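Local coordinates for protein 2''-aminoglycoside nucleotidyltransferase (Klebsiella pneumoniae, PDB 4WQK) that confers resistance to aminoglycoside antibiotics such as gentamicin, kanamycin and tobramycin by transferring a nucleotide to their 2''-hydroxyl group in a magnesium-dependent reaction, at residues 53-56 with 57-61; 123-126 with 127-130; 138-142 with 143-147; 170-173 with 174-178. One frame throughout, in Å; residues are numbered along the deposited sequence.

Overall arrangement
Contact 1 lies in the N-terminal domain and contacts 2, 3 and 4 in the C-terminal domain. Kanamycin binds in the cleft between the two. Contact 2 is the buried one. There the side chain of N124 is about 7 Å from that of the metal ligand D47. Contact 1 starts helix 55-64 on the surface; its centre is about 33 Å from that of contact 3, on the opposite side of the chain's centre. Contacts 2 and 3 take the two ends of helix 126-139, centres about 19 Å apart. Contacts 3 and 4 touch where D138 packs on F172. The Y176 side chain (contact 4) lies about 8 Å from that of the kanamycin-binding A101.

Contact 1 (53-56 with 57-61); sequences ERRG and ELEAI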
loop_
_atom_site.group_PDB
_atom_site.type_symbol
_atom_site.label_atom_id
_atom_site.label_comp_id
_atom_site.label_asym_id
_atom_site.label_seq_id
_atom_site.Cartn_x
_atom_site.Cartn_y
_atom_site.Cartn_z
ATOM N N GLU A 53 14.726 4.774 4.839
ATOM C CA GLU A 53 16.132 5.186 4.838
ATOM C C GLU A 53 16.758 4.959 3.442
ATOM O O GLU A 53 17.915 5.363 3.200
ATOM C CB GLU A 53 16.918 4.454 5.941
ATOM C CG GLU A 53 17.377 3.022 5.605
ATOM C CD GLU A 53 16.290 1.941 5.515
ATOM O OE1 GLU A 53 15.100 2.191 5.771
ATOM O OE2 GLU A 53 16.673 0.785 5.191
ATOM N N ARG A 54 15.990 4.354 2.526
ATOM C CA ARG A 54 16.424 4.156 1.150
ATOM C C ARG A 54 15.566 4.927 0.143
ATOM O O ARG A 54 15.499 4.563 -1.049
ATOM C CB ARG A 54 16.419 2.649 0.824
ATOM C CG ARG A 54 17.340 1.913 1.771
ATOM C CD ARG A 54 17.392 0.386 1.469
ATOM N NE ARG A 54 17.964 0.109 0.153
ATOM C CZ ARG A 54 18.045 -1.119 -0.386
ATOM N NH1 ARG A 54 17.562 -2.196 0.251
ATOM N NH2 ARG A 54 18.630 -1.286 -1.574
ATOM N N ARG A 55 14.951 6.020 0.612
ATOM C CA ARG A 55 14.093 6.823 -0.266
ATOM C C ARG A 55 14.800 7.244 -1.568
ATOM O O ARG A 55 14.190 7.182 -2.660
ATOM C CB ARG A 55 13.577 8.051 0.470
ATOM C CG ARG A 55 12.786 8.960 -0.470
ATOM C CD ARG A 55 11.903 9.946 0.263
ATOM N NE ARG A 55 11.544 11.014 -0.664
ATOM C CZ ARG A 55 10.660 11.973 -0.409
ATOM N NH1 ARG A 55 9.990 11.995 0.744
ATOM N NH2 ARG A 55 10.441 12.911 -1.321
ATOM N N GLY A 56 16.074 7.626 -1.480
ATOM C CA GLY A 56 16.795 8.075 -2.654
ATOM C C GLY A 56 16.824 7.029 -3.769
ATOM O O GLY A 56 16.848 7.371 -4.964
ATOM N N GLU A 57 16.815 5.746 -3.383
ATOM C CA GLU A 57 16.870 4.680 -4.379
ATOM C C GLU A 57 15.532 4.574 -5.080
ATOM O O GLU A 57 15.495 4.325 -6.292
ATOM C CB GLU A 57 17.252 3.342 -3.742
ATOM C CG GLU A 57 18.673 3.383 -3.122
ATOM C CD GLU A 57 19.050 2.067 -2.491
ATOM O OE1 GLU A 57 18.978 1.052 -3.229
ATOM O OE2 GLU A 57 19.416 2.063 -1.286
ATOM N N LEU A 58 14.428 4.740 -4.340
ATOM C CA LEU A 58 13.124 4.756 -5.008
ATOM C C LEU A 58 13.017 5.971 -5.927
ATOM O O LEU A 58 12.534 5.839 -7.064
ATOM C CB LEU A 58 11.988 4.723 -3.988
ATOM C CG LEU A 58 10.595 4.798 -4.606
ATOM C CD1 LEU A 58 10.349 3.657 -5.567
ATOM C CD2 LEU A 58 9.524 4.797 -3.477
ATOM N N GLU A 59 13.501 7.121 -5.485
ATOM C CA GLU A 59 13.437 8.302 -6.342
ATOM C C GLU A 59 14.275 8.055 -7.617
ATOM O O GLU A 59 13.903 8.488 -8.700
ATOM C CB GLU A 59 13.913 9.568 -5.610
ATOM C CG GLU A 59 12.953 10.033 -4.503
ATOM C CD GLU A 59 13.287 11.436 -3.982
ATOM O OE1 GLU A 59 14.049 12.193 -4.635
ATOM O OE2 GLU A 59 12.765 11.831 -2.918
ATOM N N ALA A 60 15.387 7.345 -7.482
ATOM C CA ALA A 60 16.209 7.066 -8.655
ATOM C C ALA A 60 15.471 6.153 -9.641
ATOM O O ALA A 60 15.608 6.331 -10.857
ATOM C CB ALA A 60 17.561 6.443 -8.233
ATOM N N ILE A 61 14.705 5.188 -9.124
ATOM C CA ILE A 61 13.905 4.336 -9.996
ATOM C C ILE A 61 12.889 5.183 -10.757
ATOM O O ILE A 61 12.755 5.072 -11.989
ATOM C CB ILE A 61 13.219 3.238 -9.186
ATOM C CG1 ILE A 61 14.272 2.216 -8.709
ATOM C CG2 ILE A 61 12.084 2.585 -9.994
ATOM C CD1 ILE A 61 13.711 1.257 -7.661
#
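With CG anti to its carbonyl carbon (chi1 -59°) and a bend at chi3, the R54 side chain lays its guanidinium beside the E57 carboxylate. E57 starts the same way and then runs straight out. The salt bridge is gripped side-on, one nitrogen to each oxygen. R54 NE lies 2.8 Å from E57 OE2, which it meets from above the carboxylate plane. R54 NH2 lies 2.9 Å from E57 OE1, on its syn side. The two planes are turned 46° apart. R54 is the N-cap residue of helix 55-64, in the N-terminal domain. Its backbone O accepts from E57 N at 2.9 Å, and a weak bond comes from L58 N. R55 and E59 form an i to i+4 salt bridge one step further on. R55 is extended from CG to NE, and its NE meets the anti lone pair of E59 OE2 at 2.7 Å. A weak second bond runs from R55 NH2 to the same oxygen. Beneath these side chains, E59 N binds R55 O and A60 N binds G56 O. The R54 guanidinium also donates to the carbonyls of R20 and N21, while R55 NH2 has a second salt bridge to E72.

Contact 2 (123-126 with 127-130); sequences CNSW and EAII
S125 meets A128 through a short side chain that can be followed atom by atom. Its CB lies 3.6 Å from E127 OE1, because the E127 chain bends at chi2 and brings its carboxylate back toward the start of the helix. The next atom, OG, stands between the backbone N and the carbonyl carbon (chi1 68°). From there it accepts a hydrogen bond from A128 N at 3.0 Å, with an N-H...O angle of 161°. The methyl CB of A128 packs on the same OG at 3.4 Å. S125 is thus the N-cap of helix 126-139, and its side chain takes up an amide of the first turn. Its carbonyl O adds the bond from I129 N, 2.9 Å long. W126 O likewise receives I130 N. The branch of I129 that carries CD1 folds back against this turn, with CG1 3.2 Å from S125 O. CD1 itself comes 3.6 Å from N124 O and also approaches W126 CE3 at 4.1 Å. The W126 and I129 side chains run side by side and point the same way. W126 also touches A156 and S159 of helix 147-160 and I32 of helix 28-36, and R35 makes a cation-pi contact with its ring. N124 enters the cap region with CB near A128 CB. Its amide is engaged outside the turn, OD1 with T49 OG1 and ND2 with the carbonyl O of S107. A bound magnesium ion lies about 5 Å from the S125 side chain.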
loop_
_atom_site.group_PDB
_atom_site.type_symbol
_atom_site.label_atom_id
_atom_site.label_comp_id
_atom_site.label_asym_id
_atom_site.label_seq_id
_atom_site.Cartn_x
_atom_site.Cartn_y
_atom_site.Cartn_z
ATOM N N CYS A 123 3.409 -7.251 -0.613
ATOM C CA CYS A 123 2.322 -6.322 -0.383
ATOM C C CYS A 123 2.060 -6.193 1.090
ATOM O O CYS A 123 2.332 -7.087 1.872
ATOM C CB CYS A 123 1.078 -6.765 -1.147
ATOM S SG CYS A 123 0.742 -8.553 -1.106
ATOM N N ASN A 124 1.536 -5.014 1.455
ATOM C CA ASN A 124 1.252 -4.788 2.858
ATOM C C ASN A 124 0.213 -5.810 3.341
ATOM O O ASN A 124 -0.601 -6.321 2.552
ATOM C CB ASN A 124 0.753 -3.357 3.067
ATOM C CG ASN A 124 1.850 -2.357 2.847
ATOM O OD1 ASN A 124 1.746 -1.461 2.013
ATOM N ND2 ASN A 124 2.946 -2.521 3.588
ATOM N N SER A 125 0.215 -6.074 4.634
ATOM C CA SER A 125 -0.692 -7.051 5.221
ATOM C C SER A 125 -2.157 -6.596 5.169
ATOM O O SER A 125 -2.454 -5.403 5.043
ATOM C CB SER A 125 -0.297 -7.299 6.660
ATOM O OG SER A 125 -0.559 -6.100 7.409
ATOM N N TRP A 126 -3.067 -7.562 5.225
ATOM C CA TRP A 126 -4.481 -7.209 5.333
ATOM C C TRP A 126 -4.712 -6.289 6.517
ATOM O O TRP A 126 -5.507 -5.336 6.390
ATOM C CB TRP A 126 -5.372 -8.452 5.489
ATOM C CG TRP A 126 -5.542 -9.296 4.268
ATOM C CD1 TRP A 126 -5.202 -10.617 4.138
ATOM C CD2 TRP A 126 -6.181 -8.919 3.046
ATOM N NE1 TRP A 126 -5.572 -11.069 2.892
ATOM C CE2 TRP A 126 -6.171 -10.039 2.205
ATOM C CE3 TRP A 126 -6.752 -7.737 2.570
ATOM C CZ2 TRP A 126 -6.723 -10.010 0.908
ATOM C CZ3 TRP A 126 -7.295 -7.713 1.305
ATOM C CH2 TRP A 126 -7.241 -8.827 0.470
ATOM N N GLU A 127 -4.069 -6.542 7.654
ATOM C CA GLU A 127 -4.317 -5.686 8.825
ATOM C C GLU A 127 -3.889 -4.243 8.541
ATOM O O GLU A 127 -4.595 -3.306 8.947
ATOM C CB GLU A 127 -3.567 -6.261 10.037
ATOM C CG GLU A 127 -4.130 -7.563 10.530
ATOM C CD GLU A 127 -3.587 -8.829 9.775
ATOM O OE1 GLU A 127 -2.920 -8.796 8.684
ATOM O OE2 GLU A 127 -3.857 -9.929 10.301
ATOM N N ALA A 128 -2.753 -4.054 7.866
ATOM C CA ALA A 128 -2.311 -2.711 7.495
ATOM C C ALA A 128 -3.245 -2.038 6.511
ATOM O O ALA A 128 -3.509 -0.835 6.616
ATOM C CB ALA A 128 -0.867 -2.757 6.919
ATOM N N ILE A 129 -3.720 -2.813 5.541
ATOM C CA ILE A 129 -4.659 -2.302 4.543
ATOM C C ILE A 129 -5.929 -1.803 5.229
ATOM O O ILE A 129 -6.421 -0.670 5.000
ATOM C CB ILE A 129 -4.971 -3.396 3.507
ATOM C CG1 ILE A 129 -3.725 -3.693 2.686
ATOM C CG2 ILE A 129 -6.161 -3.024 2.610
ATOM C CD1 ILE A 129 -3.864 -4.974 1.824
ATOM N N ILE A 130 -6.458 -2.615 6.132
ATOM C CA ILE A 130 -7.709 -2.285 6.807
ATOM C C ILE A 130 -7.500 -1.128 7.809
ATOM O O ILE A 130 -8.346 -0.232 7.915
ATOM C CB ILE A 130 -8.257 -3.546 7.492
ATOM C CG1 ILE A 130 -8.713 -4.510 6.408
ATOM C CG2 ILE A 130 -9.417 -3.214 8.447
ATOM C CD1 ILE A 130 -8.991 -5.875 6.904
#

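Contact 3 (138-142 with 143-147); sequences DEVPP and VDWPT
P142 sits against one face of the W145 indole. Its CA rests 3.5 Å from the centroid of the five-membered ring, only 11° off the ring normal, a CH-pi contact. The pyrrolidine ring carries the cover outward. P142 CB and CG each lie 4.1 Å from W145 CE2, and CG also reaches W145 CZ2. V140 fills the place at the edge of the same indole. Its CG1 branch, anti to the backbone N, lies in the ring plane, 3.7 Å from W145 CD1. D144 CB touches that methyl too. The indole N-H is used as well. W145 NE1 donates to V140 O at 2.8 Å, from above the carbonyl plane and with a bent N-H...O angle of 138°. P141 packs on D144, its CG 3.8 Å from D144 OD2. Two backbone bonds close the short 3-10 turn: D144 N to P141 O at 2.8 Å, and W145 N to P142 O at 3.1 Å. The large aromatic group is thus fixed by a face, an edge and a polar atom. V140 is where the chain leaves helix 126-139, and P146 is the N-cap of helix 147-160. Between these two helices of the C-terminal domain, W145 turns back onto the first, stacking on Y136 and touching A137.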
loop_
_atom_site.group_PDB
_atom_site.type_symbol
_atom_site.label_atom_id
_atom_site.label_comp_id
_atom_site.label_asym_id
_atom_site.label_seq_id
_atom_site.Cartn_x
_atom_site.Cartn_y
_atom_site.Cartn_z
ATOM N N ASP A 138 -12.279 8.359 10.062
ATOM C CA ASP A 138 -12.278 9.551 10.926
ATOM C C ASP A 138 -12.285 10.852 10.118
ATOM O O ASP A 138 -12.752 11.905 10.582
ATOM C CB ASP A 138 -11.081 9.541 11.871
ATOM C CG ASP A 138 -11.252 8.562 13.007
ATOM O OD1 ASP A 138 -12.376 8.048 13.177
ATOM O OD2 ASP A 138 -10.275 8.322 13.743
ATOM N N GLU A 139 -11.751 10.770 8.911
ATOM C CA GLU A 139 -11.670 11.895 7.999
ATOM C C GLU A 139 -13.018 12.137 7.287
ATOM O O GLU A 139 -13.601 13.224 7.378
ATOM C CB GLU A 139 -10.544 11.629 6.994
ATOM C CG GLU A 139 -10.450 12.581 5.818
ATOM C CD GLU A 139 -9.446 12.095 4.772
ATOM O OE1 GLU A 139 -8.613 11.217 5.102
ATOM O OE2 GLU A 139 -9.496 12.581 3.616
ATOM N N VAL A 140 -13.511 11.113 6.606
ATOM C CA VAL A 140 -14.778 11.181 5.891
ATOM C C VAL A 140 -15.717 10.144 6.483
ATOM O O VAL A 140 -15.391 8.961 6.520
ATOM C CB VAL A 140 -14.571 10.938 4.394
ATOM C CG1 VAL A 140 -15.896 10.902 3.637
ATOM C CG2 VAL A 140 -13.634 12.004 3.834
ATOM N N PRO A 141 -16.880 10.585 6.975
ATOM C CA PRO A 141 -17.865 9.629 7.502
ATOM C C PRO A 141 -18.134 8.502 6.514
ATOM O O PRO A 141 -18.356 8.779 5.336
ATOM C CB PRO A 141 -19.127 10.483 7.684
ATOM C CG PRO A 141 -18.627 11.916 7.772
ATOM C CD PRO A 141 -17.422 11.955 6.875
ATOM N N PRO A 142 -18.078 7.243 6.969
ATOM C CA PRO A 142 -18.240 6.113 6.044
ATOM C C PRO A 142 -19.549 6.162 5.221
ATOM O O PRO A 142 -19.587 5.725 4.074
ATOM C CB PRO A 142 -18.185 4.903 6.982
ATOM C CG PRO A 142 -17.247 5.340 8.046
ATOM C CD PRO A 142 -17.504 6.820 8.259
ATOM N N VAL A 143 -20.598 6.744 5.770
ATOM C CA VAL A 143 -21.837 6.825 4.999
ATOM C C VAL A 143 -21.663 7.680 3.731
ATOM O O VAL A 143 -22.453 7.573 2.760
ATOM C CB VAL A 143 -22.992 7.383 5.871
ATOM C CG1 VAL A 143 -22.847 8.888 6.074
ATOM C CG2 VAL A 143 -24.337 7.019 5.256
ATOM N N ASP A 144 -20.651 8.541 3.750
ATOM C CA ASP A 144 -20.359 9.449 2.651
ATOM C C ASP A 144 -19.206 8.981 1.753
ATOM O O ASP A 144 -18.829 9.686 0.818
ATOM C CB ASP A 144 -20.032 10.844 3.190
ATOM C CG ASP A 144 -21.218 11.506 3.846
ATOM O OD1 ASP A 144 -22.363 11.251 3.391
ATOM O OD2 ASP A 144 -21.004 12.290 4.805
ATOM N N TRP A 145 -18.627 7.817 2.043
ATOM C CA TRP A 145 -17.545 7.284 1.209
ATOM C C TRP A 145 -17.992 6.987 -0.220
ATOM O O TRP A 145 -19.078 6.450 -0.422
ATOM C CB TRP A 145 -17.005 5.966 1.764
ATOM C CG TRP A 145 -16.158 6.052 2.983
ATOM C CD1 TRP A 145 -15.885 7.153 3.720
ATOM C CD2 TRP A 145 -15.483 4.955 3.603
ATOM N NE1 TRP A 145 -15.068 6.813 4.787
ATOM C CE2 TRP A 145 -14.813 5.465 4.728
ATOM C CE3 TRP A 145 -15.395 3.584 3.318
ATOM C CZ2 TRP A 145 -14.037 4.658 5.564
ATOM C CZ3 TRP A 145 -14.615 2.775 4.167
ATOM C CH2 TRP A 145 -13.969 3.318 5.266
ATOM N N PRO A 146 -17.144 7.298 -1.209
ATOM C CA PRO A 146 -17.359 6.767 -2.559
ATOM C C PRO A 146 -17.514 5.254 -2.500
ATOM O O PRO A 146 -16.802 4.546 -1.766
ATOM C CB PRO A 146 -16.087 7.179 -3.304
ATOM C CG PRO A 146 -15.621 8.419 -2.559
ATOM C CD PRO A 146 -15.925 8.121 -1.131
ATOM N N THR A 147 -18.477 4.766 -3.260
ATOM C CA THR A 147 -18.779 3.346 -3.282
ATOM C C THR A 147 -17.570 2.483 -3.586
ATOM O O THR A 147 -17.457 1.408 -3.010
ATOM C CB THR A 147 -19.903 3.087 -4.294
ATOM O OG1 THR A 147 -21.077 3.793 -3.881
ATOM C CG2 THR A 147 -20.234 1.586 -4.439
#

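Contact 4 (170-173 with 174-178); sequences AAFR and SRYAA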
loop_
_atom_site.group_PDB
_atom_site.type_symbol
_atom_site.label_atom_id
_atom_site.label_comp_id
_atom_site.label_asym_id
_atom_site.label_seq_id
_atom_site.Cartn_x
_atom_site.Cartn_y
_atom_site.Cartn_z
ATOM N N ALA A 170 -11.501 -2.249 17.201
ATOM C CA ALA A 170 -11.533 -1.937 18.614
ATOM C C ALA A 170 -10.156 -1.449 19.097
ATOM O O ALA A 170 -10.051 -0.541 19.907
ATOM C CB ALA A 170 -12.017 -3.165 19.414
ATOM N N ALA A 171 -9.108 -2.070 18.570
ATOM C CA ALA A 171 -7.754 -1.654 18.938
ATOM C C ALA A 171 -7.461 -0.250 18.420
ATOM O O ALA A 171 -6.826 0.529 19.131
ATOM C CB ALA A 171 -6.693 -2.669 18.383
ATOM N N PHE A 172 -7.924 0.064 17.212
ATOM C CA PHE A 172 -7.782 1.408 16.665
ATOM C C PHE A 172 -8.513 2.424 17.550
ATOM O O PHE A 172 -7.960 3.477 17.910
ATOM C CB PHE A 172 -8.277 1.420 15.213
ATOM C CG PHE A 172 -8.122 2.768 14.520
ATOM C CD1 PHE A 172 -9.073 3.773 14.646
ATOM C CD2 PHE A 172 -7.005 2.969 13.691
ATOM C CE1 PHE A 172 -8.924 4.997 14.014
ATOM C CE2 PHE A 172 -6.850 4.191 13.038
ATOM C CZ PHE A 172 -7.796 5.194 13.192
ATOM N N ARG A 173 -9.753 2.109 17.925
ATOM C CA ARG A 173 -10.487 3.031 18.786
ATOM C C ARG A 173 -9.739 3.250 20.100
ATOM O O ARG A 173 -9.686 4.376 20.613
ATOM C CB ARG A 173 -11.905 2.530 19.076
ATOM C CG ARG A 173 -12.801 2.392 17.857
ATOM C CD ARG A 173 -13.264 3.709 17.261
ATOM N NE ARG A 173 -14.186 3.478 16.142
ATOM C CZ ARG A 173 -13.820 3.064 14.928
ATOM N NH1 ARG A 173 -14.736 2.889 13.989
ATOM N NH2 ARG A 173 -12.545 2.805 14.654
ATOM N N SER A 174 -9.155 2.199 20.673
ATOM C CA SER A 174 -8.454 2.345 21.933
ATOM C C SER A 174 -7.149 3.150 21.748
ATOM O O SER A 174 -6.773 3.957 22.605
ATOM C CB SER A 174 -8.179 0.961 22.518
ATOM O OG SER A 174 -7.676 1.080 23.812
ATOM N N ARG A 175 -6.476 2.922 20.629
ATOM C CA ARG A 175 -5.250 3.638 20.317
ATOM C C ARG A 175 -5.484 5.143 20.269
ATOM O O ARG A 175 -4.692 5.896 20.819
ATOM C CB ARG A 175 -4.653 3.167 18.980
ATOM C CG ARG A 175 -3.423 3.998 18.498
ATOM C CD ARG A 175 -2.161 3.585 19.212
ATOM N NE ARG A 175 -1.803 2.320 18.571
ATOM C CZ ARG A 175 -1.321 2.217 17.326
ATOM N NH1 ARG A 175 -1.079 3.288 16.563
ATOM N NH2 ARG A 175 -1.032 1.014 16.865
ATOM N N TYR A 176 -6.568 5.559 19.627
ATOM C CA TYR A 176 -6.783 6.978 19.352
ATOM C C TYR A 176 -7.909 7.594 20.178
ATOM O O TYR A 176 -8.283 8.753 19.953
ATOM C CB TYR A 176 -7.024 7.171 17.860
ATOM C CG TYR A 176 -5.769 6.841 17.047
ATOM C CD1 TYR A 176 -4.610 7.615 17.212
ATOM C CD2 TYR A 176 -5.724 5.756 16.181
ATOM C CE1 TYR A 176 -3.469 7.330 16.505
ATOM C CE2 TYR A 176 -4.591 5.462 15.441
ATOM C CZ TYR A 176 -3.460 6.256 15.606
ATOM O OH TYR A 176 -2.328 5.920 14.878
ATOM N N ALA A 177 -8.380 6.865 21.187
ATOM C CA ALA A 177 -9.330 7.430 22.145
ATOM C C ALA A 177 -8.716 8.624 22.881
ATOM O O ALA A 177 -7.556 8.583 23.303
ATOM C CB ALA A 177 -9.780 6.368 23.145
ATOM N N ALA A 178 -9.496 9.689 23.024
ATOM C CA ALA A 178 -9.131 10.777 23.917
ATOM C C ALA A 178 -10.307 11.018 24.848
ATOM O O ALA A 178 -10.185 10.943 26.076
ATOM C CB ALA A 178 -8.774 12.043 23.134
ATOM O OXT ALA A 178 -11.421 11.259 24.373
#
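S174 N bonds to A170 O at 3.0 Å, and S174 CB packs against the same carbonyl oxygen. R175 follows, its N bonded to A171 O at 2.8 Å. The R175 side chain bends at chi2 and chi3 and leads away from 170-173. Its CG lies over a face of the neighbouring Y176 ring, and its NH1 reaches the backbone O of E102. Y176 N binds F172 O at 3.0 Å. The side chains of this pair also meet. F172 sends CG anti to its backbone N (chi1 -178°), which turns its ring toward Y176. Y176 CD2 then stands over the centre of one F172 face, and Y176 CE2 comes 3.5 Å from F172 CE2. The ring planes are 59° apart, so the pair crosses at an oblique slant. Y176 OH is bonded to E102 OE2 and to Y135 OH. A177 is the last residue to touch 170-173, with CB 3.2 Å from R173 O. W131, F134 and Y135 of helix 126-139 each meet F172 edge-to-face. F172 and Y176 are an i to i+4 aromatic pair on the last helix of the chain, packed on helix 126-139 within the C-terminal domain, and the Y176 side chain lies about 8 Å from that of the kanamycin-binding A101.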